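Local coordinates for protein glutathione reductase (Bartonella henselae, PDB 3O0H) that probably catalyses the NADPH-dependent reduction of glutathione disulfide to glutathione, using a bound FAD and a redox-active cysteine pair, at residues G329-T334 with I361-F366. Residues are numbered along the deposited sequence; the frame is centred on the assembly and turned at random.
Sequences GHIQLT and ITTAVF. With FAD (flavin-adenine dinucleotide), chain H.
Leu-333 reaches across to the 361-366 segment with one methyl, CD1, which rests against a pair of neighbouring methyls, CG2 of Ile-361 and CG2 of Thr-363, both at 3.7 Å. Its side chain runs past that of Ile-361 in the opposite direction but lies roughly at a right angle to that of Thr-363. The threonine can serve an apolar contact because its first torsion sets CG2 trans to the carbonyl carbon, turned to the leucine. Farther out, Ile-331 sends CG2 to CD1 of Ile-361 (4.1 Å), while its longer branch, swung anti to the backbone N (chi1 -172°), brings CD1 to 4.3 Å from Thr-363 CG2. Leucine and beta-branched residues suit this small patch because each offers methyls, Thr-363 contributing only its methyl. It joins the FAD-binding part of the disulfide reductase fold to strand 363-365, outermost within this chain in the dimerisation domain's antiparallel sheet. The other branch of Leu-333 faces the flavin, CD2 lying 3.7 Å from FAD O2. Leu-333 also N-caps helix 334-349, whose first-turn Thr-334 N donates to FAD O2 (3.0 Å, 150° at the hydrogen); this helix end would probably stabilise negative charge on the N1/O2 side of reduced flavin, as in relatives. One residue before Ile-331, His-330 is held at both nitrogens: ND1 donates to Ile-331 O (2.7 Å), arriving above the carbonyl plane, and NE2 is hydrogen-bonded to Asp-340 OD2.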
ATOM      1  N   GLY B 329     -16.293  14.495  21.868  1.00 11.92           N
ATOM      2  CA  GLY B 329     -16.674  15.451  20.845  1.00 11.87           C
ATOM      3  C   GLY B 329     -15.686  15.672  19.714  1.00 12.59           C
ATOM      4  O   GLY B 329     -15.966  16.416  18.778  1.00 13.80           O
ATOM      5  N   HIS B 330     -14.519  15.066  19.802  1.00 13.16           N
ATOM      6  CA  HIS B 330     -13.558  15.193  18.690  1.00 13.95           C
ATOM      7  C   HIS B 330     -13.892  14.204  17.572  1.00 12.86           C
ATOM      8  O   HIS B 330     -14.881  13.484  17.642  1.00 12.29           O
ATOM      9  CB  HIS B 330     -12.135  15.008  19.166  1.00 13.47           C
ATOM     10  CG  HIS B 330     -11.864  13.674  19.789  1.00 10.85           C
ATOM     11  ND1 HIS B 330     -12.108  12.487  19.131  1.00 14.65           N
ATOM     12  CD2 HIS B 330     -11.303  13.344  20.971  1.00 10.70           C
ATOM     13  CE1 HIS B 330     -11.738  11.479  19.903  1.00 15.07           C
ATOM     14  NE2 HIS B 330     -11.236  11.970  21.021  1.00 11.45           N
ATOM     15  N   ILE B 331     -13.061  14.205  16.522  1.00 14.04           N
ATOM     16  CA  ILE B 331     -13.284  13.342  15.344  1.00 14.00           C
ATOM     17  C   ILE B 331     -13.479  11.909  15.826  1.00 13.03           C
ATOM     18  O   ILE B 331     -12.772  11.423  16.724  1.00 12.24           O
ATOM     19  CB  ILE B 331     -12.088  13.480  14.323  1.00 15.11           C
ATOM     20  CG1 ILE B 331     -12.379  12.763  12.996  1.00 16.05           C
ATOM     21  CG2 ILE B 331     -10.783  13.005  14.921  1.00 16.42           C
ATOM     22  CD1 ILE B 331     -11.484  13.239  11.864  1.00 19.15           C
ATOM     23  N   GLN B 332     -14.423  11.221  15.205  1.00 12.71           N
ATOM     24  CA  GLN B 332     -14.844   9.933  15.681  1.00 11.79           C
ATOM     25  C   GLN B 332     -14.069   8.845  14.937  1.00 12.05           C
ATOM     26  O   GLN B 332     -14.470   8.399  13.837  1.00 12.25           O
ATOM     27  CB  GLN B 332     -16.353   9.805  15.461  1.00 13.26           C
ATOM     28  CG  GLN B 332     -17.164  10.782  16.289  1.00 14.23           C
ATOM     29  CD  GLN B 332     -18.644  10.787  15.932  1.00 18.40           C
ATOM     30  OE1 GLN B 332     -19.122   9.971  15.120  1.00 18.82           O
ATOM     31  NE2 GLN B 332     -19.385  11.669  16.568  1.00 16.54           N
ATOM     32  N   LEU B 333     -12.966   8.435  15.544  1.00 11.91           N
ATOM     33  CA  LEU B 333     -12.067   7.431  14.976  1.00 12.96           C
ATOM     34  C   LEU B 333     -11.547   6.526  16.078  1.00 12.30           C
ATOM     35  O   LEU B 333     -11.200   6.957  17.210  1.00 12.72           O
ATOM     36  CB  LEU B 333     -10.863   8.095  14.264  1.00 12.35           C
ATOM     37  CG  LEU B 333     -11.110   9.016  13.066  1.00 14.29           C
ATOM     38  CD1 LEU B 333      -9.870   9.916  12.765  1.00 13.51           C
ATOM     39  CD2 LEU B 333     -11.601   8.302  11.770  1.00 13.70           C
ATOM     40  N   THR B 334     -11.416   5.257  15.746  1.00 12.79           N
ATOM     41  CA  THR B 334     -10.951   4.313  16.711  1.00 13.03           C
ATOM     42  C   THR B 334      -9.506   4.603  17.163  1.00 12.53           C
ATOM     43  O   THR B 334      -9.223   4.557  18.339  1.00 11.33           O
ATOM     44  CB  THR B 334     -11.111   2.893  16.199  1.00 14.03           C
ATOM     45  OG1 THR B 334     -12.466   2.472  16.454  1.00 14.51           O
ATOM     46  CG2 THR B 334     -10.121   1.934  16.905  1.00 13.94           C
ATOM     47  N   ILE B 361      -3.964  14.109  11.451  1.00 14.03           N
ATOM     48  CA  ILE B 361      -4.553  12.769  11.469  1.00 13.70           C
ATOM     49  C   ILE B 361      -4.932  12.330  10.045  1.00 13.36           C
ATOM     50  O   ILE B 361      -5.649  13.039   9.338  1.00 12.53           O
ATOM     51  CB  ILE B 361      -5.820  12.709  12.366  1.00 13.39           C
ATOM     52  CG1 ILE B 361      -5.480  13.090  13.818  1.00 14.19           C
ATOM     53  CG2 ILE B 361      -6.468  11.259  12.298  1.00 12.47           C
ATOM     54  CD1 ILE B 361      -6.723  13.230  14.716  1.00 13.97           C
ATOM     55  N   THR B 362      -4.388  11.203   9.614  1.00 12.46           N
ATOM     56  CA  THR B 362      -4.763  10.586   8.370  1.00 11.63           C
ATOM     57  C   THR B 362      -6.065   9.854   8.524  1.00 11.39           C
ATOM     58  O   THR B 362      -6.311   9.189   9.535  1.00 11.57           O
ATOM     59  CB  THR B 362      -3.686   9.572   7.906  1.00 12.54           C
ATOM     60  OG1 THR B 362      -2.429  10.234   7.868  1.00 11.86           O
ATOM     61  CG2 THR B 362      -4.025   8.997   6.515  1.00 11.77           C
ATOM     62  N   THR B 363      -6.918   9.989   7.518  1.00 11.24           N
ATOM     63  CA  THR B 363      -8.173   9.302   7.459  1.00 12.28           C
ATOM     64  C   THR B 363      -8.342   8.572   6.141  1.00 12.48           C
ATOM     65  O   THR B 363      -7.717   8.915   5.147  1.00 11.27           O
ATOM     66  CB  THR B 363      -9.395  10.205   7.774  1.00 14.15           C
ATOM     67  OG1 THR B 363      -9.455  11.323   6.898  1.00 14.02           O
ATOM     68  CG2 THR B 363      -9.305  10.722   9.206  1.00 14.46           C
ATOM     69  N   ALA B 364      -9.125   7.493   6.201  1.00 12.36           N
ATOM     70  CA  ALA B 364      -9.460   6.690   5.029  1.00 11.61           C
ATOM     71  C   ALA B 364     -10.966   6.639   4.870  1.00 11.75           C
ATOM     72  O   ALA B 364     -11.691   6.762   5.848  1.00 11.67           O
ATOM     73  CB  ALA B 364      -8.866   5.263   5.169  1.00 10.89           C
ATOM     74  N   VAL B 365     -11.446   6.486   3.628  1.00 11.14           N
ATOM     75  CA  VAL B 365     -12.832   6.092   3.378  1.00 11.48           C
ATOM     76  C   VAL B 365     -12.791   4.854   2.509  1.00 11.77           C
ATOM     77  O   VAL B 365     -12.151   4.900   1.465  1.00 11.52           O
ATOM     78  CB  VAL B 365     -13.601   7.196   2.634  1.00 12.26           C
ATOM     79  CG1 VAL B 365     -15.072   6.805   2.471  1.00 11.01           C
ATOM     80  CG2 VAL B 365     -13.439   8.561   3.367  1.00 12.88           C
ATOM     81  N   PHE B 366     -13.408   3.750   2.955  1.00 10.71           N
ATOM     82  CA  PHE B 366     -13.431   2.519   2.182  1.00 11.81           C
ATOM     83  C   PHE B 366     -14.608   2.488   1.233  1.00 11.70           C
ATOM     84  O   PHE B 366     -15.413   1.538   1.167  1.00 11.38           O
ATOM     85  CB  PHE B 366     -13.319   1.305   3.089  1.00 12.65           C
ATOM     86  CG  PHE B 366     -11.961   1.234   3.724  1.00 13.91           C
ATOM     87  CD1 PHE B 366     -11.740   1.745   4.992  1.00 15.21           C
ATOM     88  CD2 PHE B 366     -10.872   0.773   2.975  1.00 17.78           C
ATOM     89  CE1 PHE B 366     -10.451   1.718   5.558  1.00 13.52           C
ATOM     90  CE2 PHE B 366      -9.580   0.755   3.529  1.00 19.77           C
ATOM     91  CZ  PHE B 366      -9.386   1.217   4.813  1.00 15.84           C
TER
HETATM   92  PA  FAD H 500     -17.241   2.871  21.334  1.00 12.80           P
HETATM   93  O1A FAD H 500     -18.466   3.225  20.548  1.00 12.38           O
HETATM   94  O2A FAD H 500     -16.286   1.957  20.614  1.00 12.81           O
HETATM   95  O5B FAD H 500     -17.588   2.227  22.754  1.00 11.58           O
HETATM   96  C5B FAD H 500     -18.583   2.720  23.626  1.00 12.86           C
HETATM   97  C4B FAD H 500     -19.118   1.506  24.358  1.00 11.36           C
HETATM   98  O4B FAD H 500     -19.865   1.887  25.503  1.00 13.53           O
HETATM   99  C3B FAD H 500     -20.038   0.630  23.516  1.00 11.40           C
HETATM  100  O3B FAD H 500     -19.597  -0.730  23.556  1.00 14.23           O
HETATM  101  C2B FAD H 500     -21.400   0.772  24.170  1.00 13.87           C
HETATM  102  O2B FAD H 500     -22.128  -0.430  24.094  1.00 13.57           O
HETATM  103  C1B FAD H 500     -21.074   1.070  25.593  1.00 12.14           C
HETATM  104  N9A FAD H 500     -21.924   1.954  26.408  1.00 11.65           N
HETATM  105  C8A FAD H 500     -22.394   3.194  26.088  1.00  9.30           C
HETATM  106  N7A FAD H 500     -23.001   3.706  27.170  1.00  9.28           N
HETATM  107  C5A FAD H 500     -22.904   2.784  28.173  1.00  9.21           C
HETATM  108  C6A FAD H 500     -23.264   2.796  29.494  1.00 11.56           C
HETATM  109  N6A FAD H 500     -23.914   3.825  30.061  1.00 11.03           N
HETATM  110  N1A FAD H 500     -22.988   1.698  30.272  1.00 11.19           N
HETATM  111  C2A FAD H 500     -22.317   0.631  29.725  1.00 13.23           C
HETATM  112  N3A FAD H 500     -21.926   0.627  28.427  1.00 12.87           N
HETATM  113  C4A FAD H 500     -22.190   1.721  27.698  1.00 11.87           C
HETATM  114  N1  FAD H 500     -13.437   4.558  12.925  1.00 13.72           N
HETATM  115  C2  FAD H 500     -12.217   4.390  12.302  1.00 11.18           C
HETATM  116  O2  FAD H 500     -11.141   4.810  12.800  1.00 12.68           O
HETATM  117  N3  FAD H 500     -12.166   3.750  11.127  1.00 12.28           N
HETATM  118  C4  FAD H 500     -13.288   3.211  10.518  1.00 14.17           C
HETATM  119  O4  FAD H 500     -13.120   2.602   9.454  1.00 13.93           O
HETATM  120  C4X FAD H 500     -14.526   3.376  11.139  1.00 11.92           C
HETATM  121  N5  FAD H 500     -15.671   2.855  10.602  1.00 14.92           N
HETATM  122  C5X FAD H 500     -16.870   3.016  11.295  1.00 11.58           C
HETATM  123  C6  FAD H 500     -18.019   2.497  10.724  1.00 11.57           C
HETATM  124  C7  FAD H 500     -19.242   2.613  11.372  1.00 12.69           C
HETATM  125  C7M FAD H 500     -20.470   2.012  10.711  1.00 14.26           C
HETATM  126  C8  FAD H 500     -19.311   3.248  12.597  1.00 10.10           C
HETATM  127  C8M FAD H 500     -20.638   3.424  13.305  1.00 10.35           C
HETATM  128  C9  FAD H 500     -18.166   3.797  13.163  1.00  9.20           C
HETATM  129  C9A FAD H 500     -16.937   3.684  12.504  1.00  8.53           C
HETATM  130  N10 FAD H 500     -15.767   4.203  13.030  1.00 12.23           N
HETATM  131  C10 FAD H 500     -14.576   4.032  12.369  1.00 12.02           C
HETATM  132  C1' FAD H 500     -15.740   4.944  14.309  1.00 10.35           C
HETATM  133  C2' FAD H 500     -15.328   4.108  15.495  1.00 12.33           C
HETATM  134  O2' FAD H 500     -16.259   3.054  15.649  1.00 12.21           O
HETATM  135  C3' FAD H 500     -15.340   4.993  16.714  1.00 10.98           C
HETATM  136  O3' FAD H 500     -14.645   6.213  16.527  1.00 12.45           O
HETATM  137  C4' FAD H 500     -14.847   4.228  17.922  1.00 13.31           C
HETATM  138  O4' FAD H 500     -15.649   3.053  18.073  1.00 14.55           O
HETATM  139  C5' FAD H 500     -14.969   5.071  19.186  1.00 11.45           C
HETATM  140  O5' FAD H 500     -14.435   4.357  20.323  1.00 11.35           O
HETATM  141  P   FAD H 500     -15.077   4.721  21.748  1.00 10.72           P
HETATM  142  O1P FAD H 500     -14.300   4.025  22.844  1.00 14.03           O
HETATM  143  O2P FAD H 500     -15.145   6.225  21.903  1.00 10.01           O
HETATM  144  O3P FAD H 500     -16.600   4.284  21.739  1.00 10.76           O